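Local coordinates for protein Myo-inositol 2-dehydrogenase (Lactobacillus plantarum WCFS1, PDB 3CEA) that probably catalyses the NAD-dependent oxidation of myo-inositol at its 2-hydroxyl to the corresponding ketone, at residues A[172-177]-A[218-223]; A[165-170]-A[243-248]. All blocks are in the same frame, centred on the assembly; numbering follows the deposited sequence.

Contact 1: residues A[172-177]-A[218-223]. With NAD (nicotinamide-adenine-dinucleotide), chain E.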
loop_
_atom_site.group_PDB
_atom_site.type_symbol
_atom_site.label_atom_id
_atom_site.label_comp_id
_atom_site.label_asym_id
_atom_site.label_seq_id
_atom_site.Cartn_x
_atom_site.Cartn_y
_atom_site.Cartn_z
ATOM N N LYS A 172 34.320 3.682 7.243
ATOM C CA LYS A 172 35.480 3.823 6.356
ATOM C C LYS A 172 35.525 5.220 5.735
ATOM O O LYS A 172 36.557 5.889 5.762
ATOM C CB LYS A 172 35.406 2.762 5.248
ATOM C CG LYS A 172 36.486 2.838 4.173
ATOM C CD LYS A 172 37.614 1.856 4.444
ATOM C CE LYS A 172 38.313 1.447 3.156
ATOM N NZ LYS A 172 39.247 2.489 2.648
ATOM N N PHE A 173 34.386 5.644 5.193
ATOM C CA PHE A 173 34.218 6.942 4.541
ATOM C C PHE A 173 34.426 8.111 5.505
ATOM O O PHE A 173 34.989 9.139 5.124
ATOM C CB PHE A 173 32.826 6.989 3.884
ATOM C CG PHE A 173 32.346 8.373 3.521
ATOM C CD1 PHE A 173 32.806 9.009 2.369
ATOM C CD2 PHE A 173 31.399 9.022 4.313
ATOM C CE1 PHE A 173 32.350 10.283 2.026
ATOM C CE2 PHE A 173 30.935 10.294 3.978
ATOM C CZ PHE A 173 31.410 10.925 2.831
ATOM N N ALA A 174 33.987 7.937 6.752
ATOM C CA ALA A 174 34.002 9.007 7.754
ATOM C C ALA A 174 35.234 9.014 8.662
ATOM O O ALA A 174 35.512 10.017 9.321
ATOM C CB ALA A 174 32.729 8.963 8.593
ATOM N N THR A 175 35.962 7.901 8.711
ATOM C CA THR A 175 37.200 7.839 9.491
ATOM C C THR A 175 38.379 8.360 8.665
ATOM O O THR A 175 39.278 9.017 9.197
ATOM C CB THR A 175 37.483 6.412 10.023
ATOM O OG1 THR A 175 36.332 5.927 10.726
ATOM C CG2 THR A 175 38.681 6.402 10.971
ATOM N N GLU A 176 38.356 8.080 7.363
ATOM C CA GLU A 176 39.416 8.519 6.454
ATOM C C GLU A 176 39.363 10.021 6.160
ATOM O O GLU A 176 40.387 10.631 5.832
ATOM C CB GLU A 176 39.382 7.717 5.150
ATOM C CG GLU A 176 39.915 6.293 5.288
ATOM C CD GLU A 176 39.809 5.488 4.003
ATOM O OE1 GLU A 176 38.869 5.732 3.213
ATOM O OE2 GLU A 176 40.664 4.601 3.789
ATOM N N ALA A 177 38.171 10.607 6.275
ATOM C CA ALA A 177 37.975 12.037 6.033
ATOM C C ALA A 177 36.804 12.599 6.837
ATOM O O ALA A 177 35.876 11.871 7.192
ATOM C CB ALA A 177 37.776 12.306 4.538
ATOM N N ALA A 218 30.676 7.758 18.083
ATOM C CA ALA A 218 31.242 8.833 18.898
ATOM C C ALA A 218 32.770 8.809 18.880
ATOM O O ALA A 218 33.416 9.858 18.978
ATOM C CB ALA A 218 30.726 8.739 20.326
ATOM N N ASP A 219 33.334 7.609 18.742
ATOM C CA ASP A 219 34.783 7.403 18.735
ATOM C C ASP A 219 35.464 8.060 17.534
ATOM O O ASP A 219 36.663 8.342 17.576
ATOM C CB ASP A 219 35.119 5.907 18.795
ATOM C CG ASP A 219 34.527 5.214 20.023
ATOM O OD1 ASP A 219 33.886 5.895 20.857
ATOM O OD2 ASP A 219 34.705 3.981 20.153
ATOM N N ILE A 220 34.699 8.289 16.467
ATOM C CA ILE A 220 35.173 9.077 15.324
ATOM C C ILE A 220 34.468 10.440 15.232
ATOM O O ILE A 220 34.511 11.105 14.191
ATOM C CB ILE A 220 35.078 8.305 13.972
ATOM C CG1 ILE A 220 33.641 7.850 13.690
ATOM C CG2 ILE A 220 36.061 7.130 13.955
ATOM C CD1 ILE A 220 33.359 7.549 12.223
ATOM N N GLY A 221 33.830 10.844 16.330
ATOM C CA GLY A 221 33.173 12.148 16.432
ATOM C C GLY A 221 31.922 12.301 15.585
ATOM O O GLY A 221 31.570 13.412 15.180
ATOM N N GLU A 222 31.246 11.185 15.328
ATOM C CA GLU A 222 30.042 11.172 14.499
ATOM C C GLU A 222 28.790 10.846 15.316
ATOM O O GLU A 222 28.865 10.147 16.332
ATOM C CB GLU A 222 30.201 10.168 13.353
ATOM C CG GLU A 222 31.116 10.631 12.222
ATOM C CD GLU A 222 30.395 11.445 11.149
ATOM O OE1 GLU A 222 29.146 11.560 11.194
ATOM O OE2 GLU A 222 31.090 11.969 10.248
ATOM N N PHE A 223 27.646 11.364 14.868
ATOM C CA PHE A 223 26.351 11.034 15.461
ATOM C C PHE A 223 25.507 10.218 14.491
ATOM O O PHE A 223 25.370 10.583 13.320
ATOM C CB PHE A 223 25.594 12.302 15.867
ATOM C CG PHE A 223 26.260 13.080 16.964
ATOM C CD1 PHE A 223 26.184 12.649 18.290
ATOM C CD2 PHE A 223 26.961 14.250 16.676
ATOM C CE1 PHE A 223 26.803 13.369 19.313
ATOM C CE2 PHE A 223 27.581 14.979 17.690
ATOM C CZ PHE A 223 27.503 14.536 19.012
HETATM P PA NAD E . 34.502 7.167 -0.874
HETATM O O1A NAD E . 33.725 5.918 -1.042
HETATM O O2A NAD E . 35.307 7.151 0.368
HETATM O O5B NAD E . 35.422 7.394 -2.175
HETATM C C5B NAD E . 36.425 8.390 -2.191
HETATM C C4B NAD E . 37.361 8.162 -3.375
HETATM O O4B NAD E . 38.183 9.297 -3.588
HETATM C C3B NAD E . 38.288 6.977 -3.155
HETATM O O3B NAD E . 38.268 6.196 -4.323
HETATM C C2B NAD E . 39.661 7.587 -2.947
HETATM O O2B NAD E . 40.691 6.802 -3.504
HETATM C C1B NAD E . 39.550 8.932 -3.646
HETATM N N9A NAD E . 40.390 9.955 -2.997
HETATM C C8A NAD E . 40.400 10.297 -1.666
HETATM N N7A NAD E . 41.306 11.283 -1.475
HETATM C C5A NAD E . 41.879 11.572 -2.665
HETATM C C6A NAD E . 42.860 12.488 -3.031
HETATM N N6A NAD E . 43.221 13.437 -2.174
HETATM N N1A NAD E . 43.257 12.564 -4.355
HETATM C C2A NAD E . 42.684 11.735 -5.306
HETATM N N3A NAD E . 41.709 10.826 -4.934
HETATM C C4A NAD E . 41.313 10.746 -3.634
HETATM O O3 NAD E . 33.518 8.443 -0.867
HETATM P PN NAD E . 32.145 8.465 -1.710
HETATM O O1N NAD E . 32.375 7.847 -3.038
HETATM O O2N NAD E . 31.079 7.962 -0.820
HETATM O O5D NAD E . 31.839 10.028 -1.921
HETATM C C5D NAD E . 32.794 10.951 -2.387
HETATM C C4D NAD E . 32.123 12.320 -2.461
HETATM O O4D NAD E . 30.825 12.196 -3.017
HETATM C C3D NAD E . 31.975 12.955 -1.087
HETATM O O3D NAD E . 32.457 14.277 -1.139
HETATM C C2D NAD E . 30.485 12.934 -0.810
HETATM O O2D NAD E . 30.052 14.101 -0.155
HETATM C C1D NAD E . 29.853 12.810 -2.190
HETATM N N1N NAD E . 28.607 12.018 -2.154
HETATM C C2N NAD E . 27.473 12.542 -2.723
HETATM C C3N NAD E . 26.274 11.823 -2.705
HETATM C C7N NAD E . 25.075 12.304 -3.472
HETATM O O7N NAD E . 23.804 11.827 -3.093
HETATM N N7N NAD E . 25.228 13.162 -4.485
HETATM C C4N NAD E . 26.237 10.568 -2.103
HETATM C C5N NAD E . 27.391 10.043 -1.526
HETATM C C6N NAD E . 28.574 10.781 -1.558
#

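Contact 2: residues A[165-170]-A[243-248]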
loop_
_atom_site.group_PDB
_atom_site.type_symbol
_atom_site.label_atom_id
_atom_site.label_comp_id
_atom_site.label_asym_id
_atom_site.label_seq_id
_atom_site.Cartn_x
_atom_site.Cartn_y
_atom_site.Cartn_z
ATOM N N SER A 165 23.424 -2.230 6.864
ATOM C CA SER A 165 24.447 -2.857 6.025
ATOM C C SER A 165 25.506 -1.855 5.564
ATOM O O SER A 165 26.645 -2.232 5.277
ATOM C CB SER A 165 23.805 -3.539 4.814
ATOM O OG SER A 165 23.104 -2.602 4.012
ATOM N N GLY A 166 25.123 -0.581 5.506
ATOM C CA GLY A 166 26.021 0.495 5.083
ATOM C C GLY A 166 26.915 1.059 6.177
ATOM O O GLY A 166 27.731 1.942 5.911
HETATM N N MSE A 167 26.771 0.552 7.400
HETATM C CA MSE A 167 27.560 1.033 8.541
HETATM C C MSE A 167 29.074 0.890 8.357
HETATM O O MSE A 167 29.829 1.798 8.714
HETATM C CB MSE A 167 27.113 0.370 9.852
HETATM C CG MSE A 167 25.924 1.057 10.531
HETATM SE SE MSE A 167 26.281 2.879 11.199
HETATM C CE MSE A 167 27.673 2.447 12.508
ATOM N N GLU A 168 29.510 -0.236 7.796
ATOM C CA GLU A 168 30.935 -0.492 7.582
ATOM C C GLU A 168 31.532 0.460 6.539
ATOM O O GLU A 168 32.586 1.060 6.767
ATOM C CB GLU A 168 31.167 -1.954 7.187
ATOM C CG GLU A 168 32.631 -2.380 7.194
ATOM C CD GLU A 168 32.832 -3.841 6.822
ATOM O OE1 GLU A 168 32.009 -4.691 7.229
ATOM O OE2 GLU A 168 33.828 -4.142 6.131
ATOM N N SER A 169 30.842 0.600 5.409
ATOM C CA SER A 169 31.280 1.473 4.315
ATOM C C SER A 169 31.190 2.964 4.642
ATOM O O SER A 169 31.898 3.772 4.036
ATOM C CB SER A 169 30.508 1.168 3.026
ATOM O OG SER A 169 29.121 1.040 3.277
ATOM N N PHE A 170 30.319 3.332 5.581
ATOM C CA PHE A 170 30.254 4.717 6.042
ATOM C C PHE A 170 31.385 5.040 7.018
ATOM O O PHE A 170 31.995 6.107 6.929
ATOM C CB PHE A 170 28.906 5.062 6.686
ATOM C CG PHE A 170 28.956 6.310 7.526
ATOM C CD1 PHE A 170 28.929 7.568 6.930
ATOM C CD2 PHE A 170 29.083 6.229 8.911
ATOM C CE1 PHE A 170 29.006 8.722 7.700
ATOM C CE2 PHE A 170 29.160 7.378 9.687
ATOM C CZ PHE A 170 29.118 8.627 9.080
ATOM N N GLY A 243 19.875 9.588 9.206
ATOM C CA GLY A 243 20.179 8.382 9.965
ATOM C C GLY A 243 21.039 7.411 9.185
ATOM O O GLY A 243 21.228 7.572 7.974
ATOM N N ARG A 244 21.556 6.403 9.887
ATOM C CA ARG A 244 22.480 5.430 9.309
ATOM C C ARG A 244 22.228 3.999 9.806
ATOM O O ARG A 244 23.083 3.128 9.640
ATOM C CB ARG A 244 23.932 5.825 9.622
ATOM C CG ARG A 244 24.247 7.301 9.434
ATOM C CD ARG A 244 25.669 7.498 8.975
ATOM N NE ARG A 244 25.910 8.863 8.514
ATOM C CZ ARG A 244 25.722 9.292 7.266
ATOM N NH1 ARG A 244 25.278 8.468 6.322
ATOM N NH2 ARG A 244 25.981 10.557 6.960
ATOM N N HIS A 245 21.059 3.754 10.398
ATOM C CA HIS A 245 20.801 2.475 11.058
ATOM C C HIS A 245 19.400 1.887 10.833
ATOM O O HIS A 245 18.840 1.248 11.729
ATOM C CB HIS A 245 21.079 2.607 12.558
ATOM C CG HIS A 245 21.849 1.459 13.133
ATOM N ND1 HIS A 245 21.238 0.367 13.713
ATOM C CD2 HIS A 245 23.182 1.234 13.218
ATOM C CE1 HIS A 245 22.162 -0.480 14.134
ATOM N NE2 HIS A 245 23.350 0.022 13.843
ATOM N N ALA A 246 18.840 2.088 9.639
ATOM C CA ALA A 246 17.568 1.458 9.278
ATOM C C ALA A 246 17.763 -0.027 8.967
ATOM O O ALA A 246 18.771 -0.417 8.368
ATOM C CB ALA A 246 16.918 2.171 8.102
ATOM N N ALA A 247 16.796 -0.843 9.381
ATOM C CA ALA A 247 16.838 -2.285 9.151
ATOM C C ALA A 247 16.297 -2.687 7.775
ATOM O O ALA A 247 16.804 -3.629 7.164
ATOM C CB ALA A 247 16.091 -3.020 10.253
ATOM N N HIS A 248 15.285 -1.968 7.290
ATOM C CA HIS A 248 14.598 -2.336 6.045
ATOM C C HIS A 248 15.365 -2.016 4.760
ATOM O O HIS A 248 15.297 -2.770 3.788
ATOM C CB HIS A 248 13.181 -1.746 6.002
ATOM C CG HIS A 248 13.136 -0.250 5.937
ATOM N ND1 HIS A 248 13.518 0.555 6.988
ATOM C CD2 HIS A 248 12.720 0.585 4.954
ATOM C CE1 HIS A 248 13.357 1.823 6.650
ATOM N NE2 HIS A 248 12.872 1.869 5.422
#

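Contact 1: residues A[172-177]-A[218-223]
Ile-220 reaches across to two consecutive residues near the end of helix 167-176: CD1 bridges Ala-174 CB and Thr-175 OG1, while CG2 meets Thr-175 alone. CD1 lies 3.9 Å from Ala-174 CB, the apolar part of the contact, whereas CG2 approaches Thr-175 OG1 to 3.5 Å. The Thr-175 and Ile-220 side chains cross at about a right angle, and the hydroxyl leads: Ile-220 CD1 is also 3.7 Å from Thr-175 OG1, while the two CG2 atoms stay 4.0 Å apart. With chi1 at -53°, OG1 of Thr-175 stands beside its own backbone N, where it hydrogen-bonds to the carbonyl of Thr-171 one turn back; the hydroxyl is thus bonded within the helix, and the isoleucine merely packs against it.

The buried Glu-222 also reaches Ala-174, its OE2 lying about a right angle round CB from Ile-220 CD1. Its chain folds at chi2 (-87°), and OE2 packs 3.8 Å from Ala-174 CB while its hydrogen bond is made elsewhere, with Ser-179 OG. No hydrogen bond joins segments 172-177 and 218-223, and only 162 Å² is buried between them, evidence of a light van der Waals contact.

The neighbouring Phe-173 serves the cofactor instead. Its CD1 is 3.4 Å from O3 of NAD, the oxygen bridging the two phosphates, and O2A meets the ring at its edge, in plane. Arg-18 makes a cation-pi contact with the same ring. One helix thus touches the loop before strand 225-232 with Ala-174 and Thr-175, and the dinucleotide with Phe-173, placing the contact beside the NAD site of a GFO/IDH/MocA-type oxidoreductase, where a helix of the C-terminal domain meets the pyrophosphate held by the Rossmann domain.

Contact 2: residues A[165-170]-A[243-248]
Met-167, in the first turn of helix 167-176, lies nearest Arg-244, where the chain turns a corner between strands 237-243 and 245-246, their CA atoms 6.8 Å apart. The guanidinium of Arg-244 lies nearly flat on one face of Phe-170, the planes 16° apart. Arg-244 CD stands above the ring centroid at 3.4 Å, a CH-pi contact, while NE sits over the rim, 3.2 Å from Phe-170 CE1; the cation-pi contact of CZ is therefore off-centre though the groups are stacked. This joins the opening of a helix to the end of an inner strand of the mixed sheet in the GFO/IDH/MocA C-terminal domain, and helix 182-198 supplies Asp-185, whose OD2 forms a salt bridge with Arg-244 NH2. An alanine in place of Phe-170 would remove the surface under the guanidinium, which would probably become freer to turn and rely more on Asp-185 for its position. Met-167, a selenomethionine bent at chi2 and chi3, brings SE to 3.6 Å from Arg-244 O. Its CG is 3.8 Å from His-245 CD2, and the selenium lies at the edge of the imidazole, whose ND1 is hydrogen-bonded to Ser-259 O of a second subunit.

In the fold
From the N terminus, the chain passes through the Rossmann sheet and strand 153-163; the turn into helix 167-176 and its first residues then form 165-170, and its later part with Ala-177 forms 172-177. Contact 1 closes first: after helix 182-198 and strand 202-210, the loop 218-223 returns to the helix. The chain then runs through strands 225-232 and 237-243, and contact 2 closes the wider loop, with contact 1 nested inside it. Their centres are 14 Å apart, yet they touch, Glu-222 OE1 lying 3.6 Å from Phe-170 CZ. Together they tie the start and the later part of one helix to a loop and a strand corner of the same mixed-sheet domain.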